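Local coordinates for peptidase M16 C-terminal domain-containing protein (Enterococcus faecalis, PDB 3D3Y) that is of unknown function but belongs to the M16 metallopeptidase family, part of it resembling the inactive domain of those enzymes, and probably binds a metal ion, at residues N121-G125 against Q126-E130; G343-R346 against E347-E351; N359-I362 against L363-N367; K140-L143 against E144-E148. All coordinates share one frame; numbering follows the deposited sequence.

Contact 1 (N121-G125 against Q126-E130); sequences NIQAG and QFEAE
Q126 and Q123 form the hydrogen-bonded pair that closes this tight turn: Q126 N donates to Q123 O at 3.1 Å, and Q123 N returns a shorter bond to Q126 O at 2.8 Å. Between them A124 and G125 both adopt positive phi, as a type I' turn demands. The Q126 chain is extended, its CB and CG lying against G125, while its backbone O also receives the CA of I122 at 3.4 Å in a CA-H...O contact.

F127 follows, forming an antiparallel non-hydrogen-bonded pair with I122, their side chains on the same face of the ribbon. CG1 of I122 sits almost exactly over the middle of the F127 ring, 3.7 Å from the centroid and only 5° off the normal, a CH-pi contact; CD1 continues over that face toward CE2. The whole is a beta hairpin with a two-residue type I' turn, leading straight into helix 129-148. Beyond this pair, F127 is packed by L46 and L49 of helix 40-52 and I122 by A189 and Y192 of helix 185-198.

E128 ends the ribbon and starts the helix. Its N reaches N121 O at 3.0 Å, while its CB lies 3.5 Å from both N121 ND2 and Q123 OE1. Those two amides are themselves tied by a bond of 2.7 Å from Q123 NE2 to N121 OD1, made possible by the bend of Q123 at chi2 (85°). As N-cap, E128 accepts E130 N on OE2 from above the carboxylate plane, and its OE1 bonds T131 OG1.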
loop_
_atom_site.group_PDB
_atom_site.type_symbol
_atom_site.label_atom_id
_atom_site.label_comp_id
_atom_site.label_asym_id
_atom_site.label_seq_id
_atom_site.Cartn_x
_atom_site.Cartn_y
_atom_site.Cartn_z
ATOM N N ASN A 121 -12.205 21.418 -9.017
ATOM C CA ASN A 121 -11.938 22.526 -9.913
ATOM C C ASN A 121 -12.183 22.105 -11.370
ATOM O O ASN A 121 -11.255 21.996 -12.175
ATOM C CB ASN A 121 -10.505 23.028 -9.692
ATOM C CG ASN A 121 -10.265 24.400 -10.313
ATOM O OD1 ASN A 121 -11.192 25.037 -10.824
ATOM N ND2 ASN A 121 -8.999 24.863 -10.272
ATOM N N ILE A 122 -13.449 21.831 -11.674
ATOM C CA ILE A 122 -13.859 21.410 -13.008
ATOM C C ILE A 122 -14.767 22.481 -13.563
ATOM O O ILE A 122 -15.673 22.966 -12.844
ATOM C CB ILE A 122 -14.612 20.033 -12.968
ATOM C CG1 ILE A 122 -13.715 18.933 -12.339
ATOM C CG2 ILE A 122 -15.178 19.660 -14.380
ATOM C CD1 ILE A 122 -14.384 17.595 -12.208
ATOM N N GLN A 123 -14.515 22.874 -14.820
ATOM C CA GLN A 123 -15.379 23.811 -15.535
ATOM C C GLN A 123 -15.862 23.208 -16.828
ATOM O O GLN A 123 -15.057 22.734 -17.641
ATOM C CB GLN A 123 -14.667 25.127 -15.863
ATOM C CG GLN A 123 -14.422 26.007 -14.652
ATOM C CD GLN A 123 -13.156 25.613 -13.974
ATOM O OE1 GLN A 123 -12.227 25.126 -14.635
ATOM N NE2 GLN A 123 -13.084 25.815 -12.658
ATOM N N ALA A 124 -17.175 23.245 -17.031
ATOM C CA ALA A 124 -17.806 22.627 -18.222
ATOM C C ALA A 124 -17.143 21.296 -18.591
ATOM O O ALA A 124 -16.677 21.090 -19.721
ATOM C CB ALA A 124 -17.830 23.598 -19.388
ATOM N N GLY A 125 -17.099 20.400 -17.608
ATOM C CA GLY A 125 -16.639 19.026 -17.777
ATOM C C GLY A 125 -15.172 18.733 -17.916
ATOM O O GLY A 125 -14.811 17.601 -18.255
ATOM N N GLN A 126 -14.306 19.728 -17.714
ATOM C CA GLN A 126 -12.857 19.486 -17.731
ATOM C C GLN A 126 -12.193 20.139 -16.538
ATOM O O GLN A 126 -12.579 21.251 -16.135
ATOM C CB GLN A 126 -12.212 20.015 -19.020
ATOM C CG GLN A 126 -12.766 19.375 -20.305
ATOM C CD GLN A 126 -12.041 19.844 -21.551
ATOM O OE1 GLN A 126 -10.902 20.306 -21.473
ATOM N NE2 GLN A 126 -12.701 19.730 -22.717
ATOM N N PHE A 127 -11.205 19.464 -15.949
ATOM C CA PHE A 127 -10.379 20.142 -14.966
ATOM C C PHE A 127 -9.775 21.427 -15.527
ATOM O O PHE A 127 -9.456 21.509 -16.703
ATOM C CB PHE A 127 -9.296 19.228 -14.404
ATOM C CG PHE A 127 -9.793 18.355 -13.290
ATOM C CD1 PHE A 127 -9.729 18.796 -11.968
ATOM C CD2 PHE A 127 -10.331 17.105 -13.564
ATOM C CE1 PHE A 127 -10.206 18.006 -10.930
ATOM C CE2 PHE A 127 -10.800 16.276 -12.525
ATOM C CZ PHE A 127 -10.752 16.729 -11.204
ATOM N N GLU A 128 -9.649 22.432 -14.678
ATOM C CA GLU A 128 -8.992 23.674 -15.045
ATOM C C GLU A 128 -7.619 23.346 -15.680
ATOM O O GLU A 128 -6.870 22.508 -15.149
ATOM C CB GLU A 128 -8.854 24.528 -13.794
ATOM C CG GLU A 128 -8.552 25.962 -14.045
ATOM C CD GLU A 128 -7.078 26.201 -14.223
ATOM O OE1 GLU A 128 -6.273 25.637 -13.445
ATOM O OE2 GLU A 128 -6.727 26.953 -15.151
ATOM N N ALA A 129 -7.331 23.978 -16.822
ATOM C CA ALA A 129 -6.213 23.577 -17.686
ATOM C C ALA A 129 -4.831 23.824 -17.078
ATOM O O ALA A 129 -3.920 22.990 -17.198
ATOM C CB ALA A 129 -6.322 24.280 -19.045
ATOM N N GLU A 130 -4.646 24.973 -16.437
ATOM C CA GLU A 130 -3.347 25.258 -15.866
ATOM C C GLU A 130 -3.064 24.242 -14.810
ATOM O O GLU A 130 -1.962 23.678 -14.741
ATOM C CB GLU A 130 -3.282 26.656 -15.263
ATOM C CG GLU A 130 -1.849 27.076 -14.923
ATOM C CD GLU A 130 -1.686 27.601 -13.485
ATOM O OE1 GLU A 130 -2.127 28.756 -13.220
ATOM O OE2 GLU A 130 -1.095 26.850 -12.634
#

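Contact 2 (G343-R346 against E347-E351); sequences GKIR and ELEIE
E349 and R346 meet at about a right angle, and the carboxylate bonds the arginine's backbone N and not its guanidinium. With CG turned beside its own backbone N (chi1 -72°) and the chain extended beyond, E349 brings OE1 to R346 N at 2.7 Å; the bond is nearly straight, 168° at the hydrogen, and uses the anti lone pair. The same OE1 lies 3.4 Å from I345 CA and 5.1 Å from R346 NE, opposite charges near but not touching.

I345 and I350 also cross at about a right angle. Their contact is a snug one, I345 CG2 to I350 CG1 at 3.5 Å, and both pack on helices 272-284 and 400-409. R346 and L348 run side by side in the same direction, the guanidinium NH1 4.2 Å from L348 CB.

R346 is the N-cap of helix 347-364, reached through a Schellman motif at G343 and an inverse gamma turn centred on K344. E349 accepting its N-H is the backward half of a capping box, without the reciprocal side-chain bond. R346 O takes a weak bond from I350 N at 3.4 Å. OE2 of E349 forms a salt bridge with K289, whose NZ also bonds K344 O. A negative group here probably interacts favourably with the helix dipole, and bonds to the R346 amide and K289 ammonium should help fix its rotation and probably favour the ionised form.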
loop_
_atom_site.group_PDB
_atom_site.type_symbol
_atom_site.label_atom_id
_atom_site.label_comp_id
_atom_site.label_asym_id
_atom_site.label_seq_id
_atom_site.Cartn_x
_atom_site.Cartn_y
_atom_site.Cartn_z
ATOM N N GLY A 343 15.045 -27.637 7.988
ATOM C CA GLY A 343 14.933 -27.320 9.419
ATOM C C GLY A 343 16.285 -27.007 10.014
ATOM O O GLY A 343 16.475 -27.089 11.232
ATOM N N LYS A 344 17.226 -26.609 9.153
ATOM C CA LYS A 344 18.562 -26.252 9.593
ATOM C C LYS A 344 18.523 -24.800 10.093
ATOM O O LYS A 344 19.023 -23.870 9.428
ATOM C CB LYS A 344 19.584 -26.459 8.475
ATOM C CG LYS A 344 19.863 -27.959 8.172
ATOM C CD LYS A 344 20.572 -28.196 6.831
ATOM C CE LYS A 344 22.058 -27.795 6.898
ATOM N NZ LYS A 344 22.638 -27.724 5.526
ATOM N N ILE A 345 17.897 -24.622 11.265
ATOM C CA ILE A 345 17.564 -23.284 11.798
ATOM C C ILE A 345 17.997 -23.190 13.254
ATOM O O ILE A 345 17.580 -23.991 14.091
ATOM C CB ILE A 345 16.038 -22.992 11.686
ATOM C CG1 ILE A 345 15.580 -23.121 10.234
ATOM C CG2 ILE A 345 15.709 -21.595 12.178
ATOM C CD1 ILE A 345 14.068 -23.139 10.048
ATOM N N ARG A 346 18.854 -22.222 13.547
ATOM C CA ARG A 346 19.407 -22.094 14.883
ATOM C C ARG A 346 18.410 -21.392 15.779
ATOM O O ARG A 346 17.615 -20.583 15.304
ATOM C CB ARG A 346 20.690 -21.267 14.832
ATOM C CG ARG A 346 21.792 -21.888 13.970
ATOM C CD ARG A 346 22.922 -20.887 13.692
ATOM N NE ARG A 346 23.223 -19.999 14.830
ATOM C CZ ARG A 346 23.674 -20.383 16.032
ATOM N NH1 ARG A 346 23.903 -19.461 16.969
ATOM N NH2 ARG A 346 23.880 -21.674 16.317
ATOM N N GLU A 347 18.492 -21.662 17.078
ATOM C CA GLU A 347 17.623 -20.992 18.036
ATOM C C GLU A 347 17.712 -19.480 17.961
ATOM O O GLU A 347 16.706 -18.804 18.047
ATOM C CB GLU A 347 17.884 -21.478 19.455
ATOM C CG GLU A 347 17.069 -22.733 19.807
ATOM C CD GLU A 347 15.617 -22.695 19.275
ATOM O OE1 GLU A 347 14.917 -21.660 19.493
ATOM O OE2 GLU A 347 15.194 -23.706 18.644
ATOM N N LEU A 348 18.910 -18.952 17.764
ATOM C CA LEU A 348 19.079 -17.511 17.740
ATOM C C LEU A 348 18.420 -16.899 16.494
ATOM O O LEU A 348 17.807 -15.845 16.582
ATOM C CB LEU A 348 20.563 -17.124 17.859
ATOM C CG LEU A 348 20.826 -15.614 17.938
ATOM C CD1 LEU A 348 20.317 -15.003 19.275
ATOM C CD2 LEU A 348 22.316 -15.279 17.710
ATOM N N GLU A 349 18.537 -17.562 15.340
ATOM C CA GLU A 349 17.803 -17.130 14.143
ATOM C C GLU A 349 16.304 -16.882 14.423
ATOM O O GLU A 349 15.779 -15.818 14.103
ATOM C CB GLU A 349 17.967 -18.145 12.999
ATOM C CG GLU A 349 19.361 -18.132 12.395
ATOM C CD GLU A 349 19.522 -19.174 11.324
ATOM O OE1 GLU A 349 19.243 -20.355 11.588
ATOM O OE2 GLU A 349 19.960 -18.817 10.227
ATOM N N ILE A 350 15.632 -17.855 15.027
ATOM C CA ILE A 350 14.177 -17.748 15.278
ATOM C C ILE A 350 13.886 -16.706 16.343
ATOM O O ILE A 350 12.959 -15.907 16.174
ATOM C CB ILE A 350 13.553 -19.079 15.747
ATOM C CG1 ILE A 350 13.907 -20.211 14.813
ATOM C CG2 ILE A 350 12.017 -19.010 15.778
ATOM C CD1 ILE A 350 14.061 -21.481 15.571
ATOM N N GLU A 351 14.666 -16.728 17.426
ATOM C CA GLU A 351 14.454 -15.858 18.582
ATOM C C GLU A 351 14.635 -14.395 18.163
ATOM O O GLU A 351 13.803 -13.541 18.485
ATOM C CB GLU A 351 15.451 -16.184 19.725
ATOM C CG GLU A 351 15.200 -17.514 20.492
ATOM C CD GLU A 351 16.254 -17.797 21.620
ATOM O OE1 GLU A 351 17.347 -17.146 21.654
ATOM O OE2 GLU A 351 15.975 -18.670 22.485
#

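Contact 3 (N359-I362 against L363-N367); sequences NQYI and LALDN
The helical ladder changes step here: L363 N still bonds N359 O four residues back, 3.0 Å and well aligned, but the A364 N bond to Q360 O is weak, Y361 O receives weak bonds from A364 N and L365 N, and L365 N makes its good bond to I362 O, three residues back, at 2.9 Å.

Among the side chains, Y361 and L365 are the pair that meets across the step. The ring swings out with CG anti to the backbone N (chi1 -178°), which brings its CE2 to 4.0 Å from L365 CD2. L365 also settles against the last turn, its CB 3.1 Å from I362 O. L363 presses its CB to 3.4 Å from N359 O. Outside this pair, Y361 stacks with W391 and makes a cation-pi contact with K374, while L365 touches A388 and K374.

N367 then caps A370 N through OD1. The tightening from four-residue to three-residue bonds, followed closely by an N-cap, is characteristic of a helix C-terminus turning into the next helix, here from 347-364 into 368-380.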
loop_
_atom_site.group_PDB
_atom_site.type_symbol
_atom_site.label_atom_id
_atom_site.label_comp_id
_atom_site.label_asym_id
_atom_site.label_seq_id
_atom_site.Cartn_x
_atom_site.Cartn_y
_atom_site.Cartn_z
ATOM N N ASN A 359 8.780 -6.306 18.247
ATOM C CA ASN A 359 9.152 -4.906 18.479
ATOM C C ASN A 359 8.495 -3.962 17.459
ATOM O O ASN A 359 7.985 -2.889 17.818
ATOM C CB ASN A 359 10.685 -4.715 18.468
ATOM C CG ASN A 359 11.382 -5.322 19.709
ATOM O OD1 ASN A 359 10.756 -5.580 20.750
ATOM N ND2 ASN A 359 12.701 -5.553 19.589
ATOM N N GLN A 360 8.519 -4.363 16.191
ATOM C CA GLN A 360 7.923 -3.549 15.132
ATOM C C GLN A 360 6.414 -3.393 15.293
ATOM O O GLN A 360 5.909 -2.286 15.265
ATOM C CB GLN A 360 8.323 -4.065 13.747
ATOM C CG GLN A 360 9.809 -3.886 13.537
ATOM C CD GLN A 360 10.336 -4.390 12.203
ATOM O OE1 GLN A 360 9.608 -4.997 11.398
ATOM N NE2 GLN A 360 11.634 -4.150 11.969
ATOM N N TYR A 361 5.703 -4.494 15.503
ATOM C CA TYR A 361 4.279 -4.448 15.767
ATOM C C TYR A 361 3.941 -3.549 16.957
ATOM O O TYR A 361 3.092 -2.660 16.845
ATOM C CB TYR A 361 3.773 -5.864 16.048
ATOM C CG TYR A 361 2.289 -5.991 16.287
ATOM C CD1 TYR A 361 1.390 -6.101 15.223
ATOM C CD2 TYR A 361 1.789 -6.061 17.582
ATOM C CE1 TYR A 361 0.022 -6.255 15.465
ATOM C CE2 TYR A 361 0.461 -6.221 17.826
ATOM C CZ TYR A 361 -0.425 -6.314 16.774
ATOM O OH TYR A 361 -1.763 -6.452 17.071
ATOM N N ILE A 362 4.590 -3.787 18.098
ATOM C CA ILE A 362 4.319 -3.008 19.309
ATOM C C ILE A 362 4.496 -1.512 19.072
ATOM O O ILE A 362 3.647 -0.698 19.466
ATOM C CB ILE A 362 5.170 -3.501 20.504
ATOM C CG1 ILE A 362 4.655 -4.885 20.966
ATOM C CG2 ILE A 362 5.164 -2.475 21.660
ATOM C CD1 ILE A 362 5.539 -5.603 21.969
ATOM N N LEU A 363 5.583 -1.156 18.402
ATOM C CA LEU A 363 5.861 0.239 18.051
ATOM C C LEU A 363 4.636 0.930 17.429
ATOM O O LEU A 363 4.291 2.055 17.802
ATOM C CB LEU A 363 7.038 0.304 17.068
ATOM C CG LEU A 363 8.102 1.361 17.355
ATOM C CD1 LEU A 363 9.312 0.695 18.037
ATOM C CD2 LEU A 363 8.536 2.105 16.087
ATOM N N ALA A 364 3.979 0.246 16.493
ATOM C CA ALA A 364 2.844 0.826 15.769
ATOM C C ALA A 364 1.520 0.841 16.551
ATOM O O ALA A 364 0.535 1.463 16.117
ATOM C CB ALA A 364 2.686 0.162 14.428
ATOM N N LEU A 365 1.504 0.190 17.717
ATOM C CA LEU A 365 0.321 0.178 18.598
ATOM C C LEU A 365 -0.133 1.583 19.003
ATOM O O LEU A 365 -1.320 1.800 19.301
ATOM C CB LEU A 365 0.568 -0.650 19.872
ATOM C CG LEU A 365 0.421 -2.177 19.830
ATOM C CD1 LEU A 365 0.234 -2.737 21.248
ATOM C CD2 LEU A 365 -0.734 -2.600 18.942
ATOM N N ASP A 366 0.809 2.526 19.013
ATOM C CA ASP A 366 0.527 3.872 19.479
ATOM C C ASP A 366 -0.073 4.754 18.387
ATOM O O ASP A 366 -0.910 5.633 18.659
ATOM C CB ASP A 366 1.801 4.513 20.033
ATOM C CG ASP A 366 2.073 4.109 21.467
ATOM O OD1 ASP A 366 1.372 3.193 21.984
ATOM O OD2 ASP A 366 2.986 4.720 22.077
ATOM N N ASN A 367 0.360 4.497 17.162
ATOM C CA ASN A 367 0.103 5.376 16.044
ATOM C C ASN A 367 -1.373 5.446 15.572
ATOM O O ASN A 367 -1.969 4.423 15.245
ATOM C CB ASN A 367 1.039 4.981 14.901
ATOM C CG ASN A 367 0.995 5.956 13.774
ATOM O OD1 ASN A 367 0.158 5.845 12.877
ATOM N ND2 ASN A 367 1.897 6.936 13.803
#

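Contact 4 (K140-L143 against E144-E148); sequences KAYL and ESIVE
The S145 side chain meets the main-chain carbonyl of Y142 within helix 129-148, a single alpha-helix whose last turns carry i to i+4 main-chain bonds and one i to i+3 side-chain-to-backbone bond.

Four main-chain bonds make the frame. E144 N reaches K140 O at 2.8 Å, S145 N reaches A141 O, I146 N reaches Y142 O at 3.0 Å and V147 N reaches L143 O; three are close to straight, S145 N to A141 O somewhat more bent. Y142 O carries a second donor, the hydroxyl of S145, so that two bonds grip this one carbonyl.

In the charged pair the chains cross obliquely, and the salt bridge from K140 NZ to E144 OE2 is long at 3.9 Å; the closer approach is carbon to oxygen, K140 CE to E144 OE2 at 3.6 Å. The ammonium and carboxylate probably attract each other only loosely.

Apolar contact is light: I146 CG1 lies over one face of the Y142 ring, its nearest ring atom CZ at 4.3 Å. Other apolar contacts look outward, L143 to V177 and L180 of helix 177-182, I146 to F174 and to L156 of helix 150-162.

For S145, the chi1 of 66° places OG between its own N and carbonyl carbon, folding the hydroxyl back along the helix to donate to Y142 O at 2.6 Å.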
loop_
_atom_site.group_PDB
_atom_site.type_symbol
_atom_site.label_atom_id
_atom_site.label_comp_id
_atom_site.label_asym_id
_atom_site.label_seq_id
_atom_site.Cartn_x
_atom_site.Cartn_y
_atom_site.Cartn_z
ATOM N N LYS A 140 4.338 12.947 -13.975
ATOM C CA LYS A 140 5.319 12.373 -14.860
ATOM C C LYS A 140 6.719 12.429 -14.223
ATOM O O LYS A 140 7.491 11.447 -14.280
ATOM C CB LYS A 140 5.267 13.092 -16.200
ATOM C CG LYS A 140 6.199 12.515 -17.247
ATOM C CD LYS A 140 6.166 13.342 -18.526
ATOM C CE LYS A 140 6.834 12.549 -19.649
ATOM N NZ LYS A 140 7.565 13.463 -20.544
ATOM N N ALA A 141 7.042 13.574 -13.612
ATOM C CA ALA A 141 8.334 13.738 -12.940
ATOM C C ALA A 141 8.493 12.688 -11.825
ATOM O O ALA A 141 9.529 12.060 -11.697
ATOM C CB ALA A 141 8.458 15.176 -12.360
ATOM N N TYR A 142 7.440 12.488 -11.046
ATOM C CA TYR A 142 7.452 11.476 -9.985
ATOM C C TYR A 142 7.669 10.061 -10.493
ATOM O O TYR A 142 8.517 9.327 -9.964
ATOM C CB TYR A 142 6.168 11.556 -9.198
ATOM C CG TYR A 142 6.004 10.527 -8.091
ATOM C CD1 TYR A 142 6.777 10.580 -6.937
ATOM C CD2 TYR A 142 5.046 9.543 -8.189
ATOM C CE1 TYR A 142 6.606 9.677 -5.920
ATOM C CE2 TYR A 142 4.861 8.624 -7.171
ATOM C CZ TYR A 142 5.641 8.699 -6.038
ATOM O OH TYR A 142 5.456 7.782 -5.027
ATOM N N LEU A 143 6.913 9.678 -11.517
ATOM C CA LEU A 143 7.044 8.341 -12.105
ATOM C C LEU A 143 8.416 8.178 -12.720
ATOM O O LEU A 143 9.018 7.118 -12.600
ATOM C CB LEU A 143 5.963 8.108 -13.165
ATOM C CG LEU A 143 4.517 8.254 -12.686
ATOM C CD1 LEU A 143 3.564 8.202 -13.899
ATOM C CD2 LEU A 143 4.209 7.183 -11.664
ATOM N N GLU A 144 8.941 9.225 -13.356
ATOM C CA GLU A 144 10.327 9.161 -13.849
ATOM C C GLU A 144 11.405 8.985 -12.755
ATOM O O GLU A 144 12.364 8.245 -12.967
ATOM C CB GLU A 144 10.644 10.341 -14.762
ATOM C CG GLU A 144 9.939 10.196 -16.100
ATOM C CD GLU A 144 10.064 11.406 -17.005
ATOM O OE1 GLU A 144 10.352 12.520 -16.520
ATOM O OE2 GLU A 144 9.852 11.231 -18.223
ATOM N N SER A 145 11.235 9.627 -11.593
ATOM C CA SER A 145 12.155 9.413 -10.466
ATOM C C SER A 145 12.039 7.982 -9.902
ATOM O O SER A 145 13.036 7.346 -9.572
ATOM C CB SER A 145 11.946 10.459 -9.367
ATOM O OG SER A 145 10.666 10.301 -8.777
ATOM N N ILE A 146 10.822 7.466 -9.816
ATOM C CA ILE A 146 10.621 6.062 -9.453
ATOM C C ILE A 146 11.469 5.138 -10.316
ATOM O O ILE A 146 12.257 4.357 -9.802
ATOM C CB ILE A 146 9.117 5.657 -9.526
ATOM C CG1 ILE A 146 8.371 6.211 -8.315
ATOM C CG2 ILE A 146 8.966 4.143 -9.587
ATOM C CD1 ILE A 146 8.912 5.711 -6.981
ATOM N N VAL A 147 11.316 5.265 -11.627
ATOM C CA VAL A 147 12.008 4.453 -12.620
ATOM C C VAL A 147 13.535 4.666 -12.636
ATOM O O VAL A 147 14.283 3.770 -13.029
ATOM C CB VAL A 147 11.372 4.706 -14.029
ATOM C CG1 VAL A 147 12.340 4.395 -15.192
ATOM C CG2 VAL A 147 10.068 3.943 -14.168
ATOM N N GLU A 148 13.996 5.838 -12.198
ATOM C CA GLU A 148 15.439 6.106 -12.095
ATOM C C GLU A 148 16.134 5.410 -10.928
ATOM O O GLU A 148 17.355 5.274 -10.919
ATOM C CB GLU A 148 15.721 7.601 -11.999
ATOM C CG GLU A 148 16.123 8.234 -13.328
ATOM C CD GLU A 148 15.846 9.741 -13.359
ATOM O OE1 GLU A 148 16.082 10.421 -12.317
ATOM O OE2 GLU A 148 15.379 10.231 -14.424
#

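In the fold
Along the chain the order is contact 1, contact 4, contact 2, contact 3, in two pairs that each share one helix. Contact 1 opens helix 129-148 from the hairpin and contact 4 lies near its other end, with centres 26 Å apart. Contact 2 starts helix 347-364 and contact 3 lies at its C-terminal end, their centres 24 Å apart. Contacts 1 and 2 are the most distant, about 60 Å between centres, on opposite sides of the chain's centre. Each pair thus marks the beginning and the later turns of a long helix, one in each half of a chain built round two separate mixed sheets, consistent with the paired domains of M16 family proteins.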